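Local coordinates for protein putative ferredoxin (Rhodopseudomonas palustris, PDB 4ID8) that binds a three-iron, four-sulfur cluster and probably carries electrons to its associated cytochrome P450, CYP194A4, at residues H17-F28 with K51-E61. Sequence-based numbering, arbitrary orientation.
Sequences HARCKALAPELF and KAWLAKSNCPE. With F3S (Fe3-s4 cluster), chain B.
Lys-51 lays its CB against the Ala-24 methyl, CB to CB 4.1 Å, and its aliphatic chain runs on past the Leu-23 carbonyl. Leu-27 brings CD1 to 4.0 Å from Ala-52 CB. At Ala-55 the nearly antiparallel helices 19-23 and 51-58 (155°) draw close, its CA 4.7 Å from that of Cys-20. The Ala-55 methyl meets Phe-28 obliquely, CB to CE2 3.7 Å, while Cys-20 CB lies over a face of that ring; Ile-64 touches both Phe-28 and Cys-20. Asn-58 crosses Leu-23, CB to CD1 3.7 Å, and its ND2 sits at the Arg-19 guanidinium edge without a hydrogen bond to NE, since both nitrogens are donors. Just past the helix, Cys-59 turns SG away from its own N (chi1 -177°) and binds iron FE4 at 2.2 Å; Cys-20 SG holds FE3. Pro-60 CG stands over the His-17 ring, 3.7 Å from its centroid, a CH-pi contact. Glu-61 N donates to Cys-59 SG, and its side chain passes cluster sulfide S2 and Gln-15. Shortening Glu-61 to an alanine would probably leave S2 less covered and Gln-15 without this neighbour. Cys-20, Cys-59 and Cys-14 belong to a [3Fe-4S] ferredoxin site with a histidine, His-17, in its cluster-binding motif.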
loop_
_atom_site.group_PDB
_atom_site.type_symbol
_atom_site.label_atom_id
_atom_site.label_comp_id
_atom_site.label_asym_id
_atom_site.label_seq_id
_atom_site.Cartn_x
_atom_site.Cartn_y
_atom_site.Cartn_z
ATOM N N HIS A 17 -6.422 6.787 -5.865
ATOM C CA HIS A 17 -7.111 5.751 -6.659
ATOM C C HIS A 17 -7.806 4.697 -5.821
ATOM O O HIS A 17 -8.857 4.208 -6.214
ATOM C CB HIS A 17 -6.140 5.111 -7.628
ATOM C CG HIS A 17 -5.703 6.053 -8.705
ATOM N ND1 HIS A 17 -4.602 6.867 -8.574
ATOM C CD2 HIS A 17 -6.259 6.359 -9.898
ATOM C CE1 HIS A 17 -4.463 7.599 -9.665
ATOM N NE2 HIS A 17 -5.472 7.332 -10.471
ATOM N N ALA A 18 -7.225 4.388 -4.665
ATOM C CA ALA A 18 -7.697 3.394 -3.728
ATOM C C ALA A 18 -7.606 1.928 -4.216
ATOM O O ALA A 18 -8.268 1.050 -3.643
ATOM C CB ALA A 18 -9.141 3.742 -3.172
ATOM N N ARG A 19 -6.774 1.665 -5.235
ATOM C CA ARG A 19 -6.612 0.303 -5.734
ATOM C C ARG A 19 -5.921 -0.545 -4.679
ATOM O O ARG A 19 -6.286 -1.715 -4.476
ATOM C CB ARG A 19 -5.803 0.278 -7.046
ATOM C CG ARG A 19 -6.412 1.114 -8.221
ATOM C CD ARG A 19 -5.868 0.732 -9.633
ATOM N NE ARG A 19 -6.539 -0.461 -10.184
ATOM C CZ ARG A 19 -7.804 -0.519 -10.636
ATOM N NH1 ARG A 19 -8.589 0.558 -10.627
ATOM N NH2 ARG A 19 -8.301 -1.679 -11.076
ATOM N N CYS A 20 -4.915 0.059 -4.031
ATOM C CA CYS A 20 -4.168 -0.548 -2.938
ATOM C C CYS A 20 -5.111 -1.050 -1.837
ATOM O O CYS A 20 -4.953 -2.166 -1.303
ATOM C CB CYS A 20 -3.178 0.470 -2.335
ATOM S SG CYS A 20 -3.924 2.056 -1.770
ATOM N N LYS A 21 -6.075 -0.200 -1.491
ATOM C CA LYS A 21 -7.048 -0.527 -0.494
ATOM C C LYS A 21 -8.071 -1.560 -0.963
ATOM O O LYS A 21 -8.469 -2.422 -0.172
ATOM C CB LYS A 21 -7.697 0.755 0.050
ATOM C CG LYS A 21 -8.837 0.523 1.089
ATOM C CD LYS A 21 -8.313 0.423 2.479
ATOM C CE LYS A 21 -9.243 -0.390 3.318
ATOM N NZ LYS A 21 -8.340 -0.683 4.433
ATOM N N ALA A 22 -8.508 -1.515 -2.220
ATOM C CA ALA A 22 -9.365 -2.608 -2.709
ATOM C C ALA A 22 -8.665 -3.951 -2.780
ATOM O O ALA A 22 -9.323 -4.922 -2.607
ATOM C CB ALA A 22 -10.002 -2.296 -4.073
ATOM N N LEU A 23 -7.366 -4.001 -3.065
ATOM C CA LEU A 23 -6.583 -5.277 -3.162
ATOM C C LEU A 23 -6.087 -5.868 -1.848
ATOM O O LEU A 23 -6.015 -7.072 -1.688
ATOM C CB LEU A 23 -5.369 -5.158 -4.106
ATOM C CG LEU A 23 -5.721 -4.760 -5.548
ATOM C CD1 LEU A 23 -4.510 -4.413 -6.355
ATOM C CD2 LEU A 23 -6.617 -5.808 -6.288
ATOM N N ALA A 24 -5.715 -5.001 -0.929
ATOM C CA ALA A 24 -5.065 -5.432 0.268
ATOM C C ALA A 24 -5.548 -4.511 1.373
ATOM O O ALA A 24 -4.766 -3.692 1.843
ATOM C CB ALA A 24 -3.565 -5.354 0.094
ATOM N N PRO A 25 -6.845 -4.651 1.765
ATOM C CA PRO A 25 -7.500 -3.859 2.794
ATOM C C PRO A 25 -6.732 -3.966 4.091
ATOM O O PRO A 25 -6.693 -3.033 4.891
ATOM C CB PRO A 25 -8.882 -4.528 2.949
ATOM C CG PRO A 25 -9.020 -5.490 1.853
ATOM C CD PRO A 25 -7.725 -5.713 1.222
ATOM N N GLU A 26 -6.087 -5.111 4.257
ATOM C CA GLU A 26 -5.334 -5.482 5.444
ATOM C C GLU A 26 -4.058 -4.681 5.569
ATOM O O GLU A 26 -3.512 -4.578 6.644
ATOM C CB GLU A 26 -5.000 -6.996 5.424
ATOM C CG GLU A 26 -6.186 -7.953 5.127
ATOM C CD GLU A 26 -6.345 -8.343 3.619
ATOM O OE1 GLU A 26 -5.715 -7.727 2.720
ATOM O OE2 GLU A 26 -7.121 -9.295 3.332
ATOM N N LEU A 27 -3.585 -4.087 4.490
ATOM C CA LEU A 27 -2.288 -3.485 4.504
ATOM C C LEU A 27 -2.277 -1.953 4.417
ATOM O O LEU A 27 -1.284 -1.337 4.793
ATOM C CB LEU A 27 -1.467 -4.106 3.347
ATOM C CG LEU A 27 -0.966 -5.554 3.448
ATOM C CD1 LEU A 27 -0.364 -5.990 2.159
ATOM C CD2 LEU A 27 0.081 -5.681 4.583
ATOM N N PHE A 28 -3.339 -1.359 3.863
ATOM C CA PHE A 28 -3.505 0.100 3.702
ATOM C C PHE A 28 -4.753 0.609 4.422
ATOM O O PHE A 28 -5.715 -0.118 4.561
ATOM C CB PHE A 28 -3.561 0.447 2.227
ATOM C CG PHE A 28 -2.390 -0.130 1.438
ATOM C CD1 PHE A 28 -1.238 0.615 1.236
ATOM C CD2 PHE A 28 -2.442 -1.422 0.915
ATOM C CE1 PHE A 28 -0.161 0.071 0.542
ATOM C CE2 PHE A 28 -1.370 -1.959 0.250
ATOM C CZ PHE A 28 -0.232 -1.213 0.048
ATOM N N LYS A 51 -0.228 -10.067 -2.150
ATOM C CA LYS A 51 -1.106 -8.917 -2.299
ATOM C C LYS A 51 -0.382 -7.601 -2.182
ATOM O O LYS A 51 -0.788 -6.600 -2.701
ATOM C CB LYS A 51 -2.142 -8.986 -1.217
ATOM C CG LYS A 51 -3.108 -10.060 -1.486
ATOM C CD LYS A 51 -3.959 -10.321 -0.270
ATOM C CE LYS A 51 -4.897 -11.543 -0.486
ATOM N NZ LYS A 51 -5.260 -11.676 -1.949
ATOM N N ALA A 52 0.671 -7.601 -1.407
ATOM C CA ALA A 52 1.587 -6.526 -1.334
ATOM C C ALA A 52 2.186 -6.154 -2.699
ATOM O O ALA A 52 1.985 -5.051 -3.178
ATOM C CB ALA A 52 2.678 -6.885 -0.322
ATOM N N TRP A 53 2.918 -7.071 -3.306
ATOM C CA TRP A 53 3.499 -6.844 -4.630
ATOM C C TRP A 53 2.467 -6.466 -5.695
ATOM O O TRP A 53 2.780 -5.735 -6.626
ATOM C CB TRP A 53 4.298 -8.057 -5.102
ATOM C CG TRP A 53 5.552 -8.289 -4.334
ATOM C CD1 TRP A 53 5.801 -9.336 -3.529
ATOM C CD2 TRP A 53 6.726 -7.453 -4.298
ATOM N NE1 TRP A 53 7.050 -9.229 -2.983
ATOM C CE2 TRP A 53 7.644 -8.077 -3.424
ATOM C CE3 TRP A 53 7.081 -6.240 -4.904
ATOM C CZ2 TRP A 53 8.924 -7.537 -3.135
ATOM C CZ3 TRP A 53 8.372 -5.691 -4.621
ATOM C CH2 TRP A 53 9.256 -6.347 -3.729
ATOM N N LEU A 54 1.248 -6.965 -5.557
ATOM C CA LEU A 54 0.146 -6.590 -6.459
ATOM C C LEU A 54 -0.317 -5.167 -6.280
ATOM O O LEU A 54 -0.476 -4.475 -7.271
ATOM C CB LEU A 54 -1.058 -7.515 -6.318
ATOM C CG LEU A 54 -0.551 -8.889 -6.647
ATOM C CD1 LEU A 54 -1.597 -9.977 -6.250
ATOM C CD2 LEU A 54 -0.059 -9.002 -8.126
ATOM N N ALA A 55 -0.552 -4.768 -5.024
ATOM C CA ALA A 55 -0.921 -3.406 -4.721
ATOM C C ALA A 55 0.131 -2.473 -5.316
ATOM O O ALA A 55 -0.185 -1.515 -6.052
ATOM C CB ALA A 55 -1.106 -3.206 -3.219
ATOM N N LYS A 56 1.398 -2.783 -5.085
ATOM C CA LYS A 56 2.469 -1.936 -5.641
ATOM C C LYS A 56 2.440 -1.919 -7.168
ATOM O O LYS A 56 2.616 -0.876 -7.754
ATOM C CB LYS A 56 3.816 -2.381 -5.117
ATOM C CG LYS A 56 5.039 -1.731 -5.713
ATOM C CD LYS A 56 6.276 -2.380 -5.124
ATOM C CE LYS A 56 7.473 -2.016 -5.933
ATOM N NZ LYS A 56 7.570 -0.534 -6.088
ATOM N N SER A 57 2.186 -3.066 -7.809
ATOM C CA SER A 57 2.222 -3.118 -9.262
ATOM C C SER A 57 1.070 -2.298 -9.837
ATOM O O SER A 57 1.233 -1.552 -10.822
ATOM C CB SER A 57 2.091 -4.547 -9.726
ATOM O OG SER A 57 2.198 -4.603 -11.145
ATOM N N ASN A 58 -0.085 -2.444 -9.174
ATOM C CA ASN A 58 -1.349 -1.794 -9.528
ATOM C C ASN A 58 -1.556 -0.280 -9.293
ATOM O O ASN A 58 -2.408 0.323 -9.955
ATOM C CB ASN A 58 -2.488 -2.571 -8.905
ATOM C CG ASN A 58 -3.216 -3.354 -9.926
ATOM O OD1 ASN A 58 -2.586 -4.015 -10.754
ATOM N ND2 ASN A 58 -4.540 -3.216 -9.960
ATOM N N CYS A 59 -0.788 0.326 -8.392
ATOM C CA CYS A 59 -0.915 1.761 -8.182
ATOM C C CYS A 59 -0.559 2.541 -9.462
ATOM O O CYS A 59 0.586 2.512 -9.898
ATOM C CB CYS A 59 -0.065 2.285 -7.026
ATOM S SG CYS A 59 -0.348 4.136 -6.751
ATOM N N PRO A 60 -1.533 3.310 -10.017
ATOM C CA PRO A 60 -1.273 4.127 -11.227
ATOM C C PRO A 60 -0.206 5.194 -11.067
ATOM O O PRO A 60 0.353 5.614 -12.060
ATOM C CB PRO A 60 -2.660 4.763 -11.527
ATOM C CG PRO A 60 -3.658 3.843 -10.802
ATOM C CD PRO A 60 -2.921 3.500 -9.538
ATOM N N GLU A 61 0.087 5.603 -9.831
ATOM C CA GLU A 61 0.960 6.739 -9.542
ATOM C C GLU A 61 2.374 6.337 -9.112
ATOM O O GLU A 61 3.267 7.216 -8.867
ATOM C CB GLU A 61 0.328 7.601 -8.472
ATOM C CG GLU A 61 -1.090 8.099 -8.783
ATOM C CD GLU A 61 -1.232 8.912 -10.118
ATOM O OE1 GLU A 61 -2.351 8.936 -10.718
ATOM O OE2 GLU A 61 -0.229 9.520 -10.575
HETATM FE FE1 F3S B . -2.838 6.108 -3.607
HETATM FE FE3 F3S B . -3.354 3.614 -3.293
HETATM FE FE4 F3S B . -1.971 4.374 -5.298
HETATM S S1 F3S B . -4.770 5.274 -2.917
HETATM S S2 F3S B . -2.801 6.431 -5.802
HETATM S S3 F3S B . -1.405 4.502 -3.216
HETATM S S4 F3S B . -3.622 2.913 -5.401
#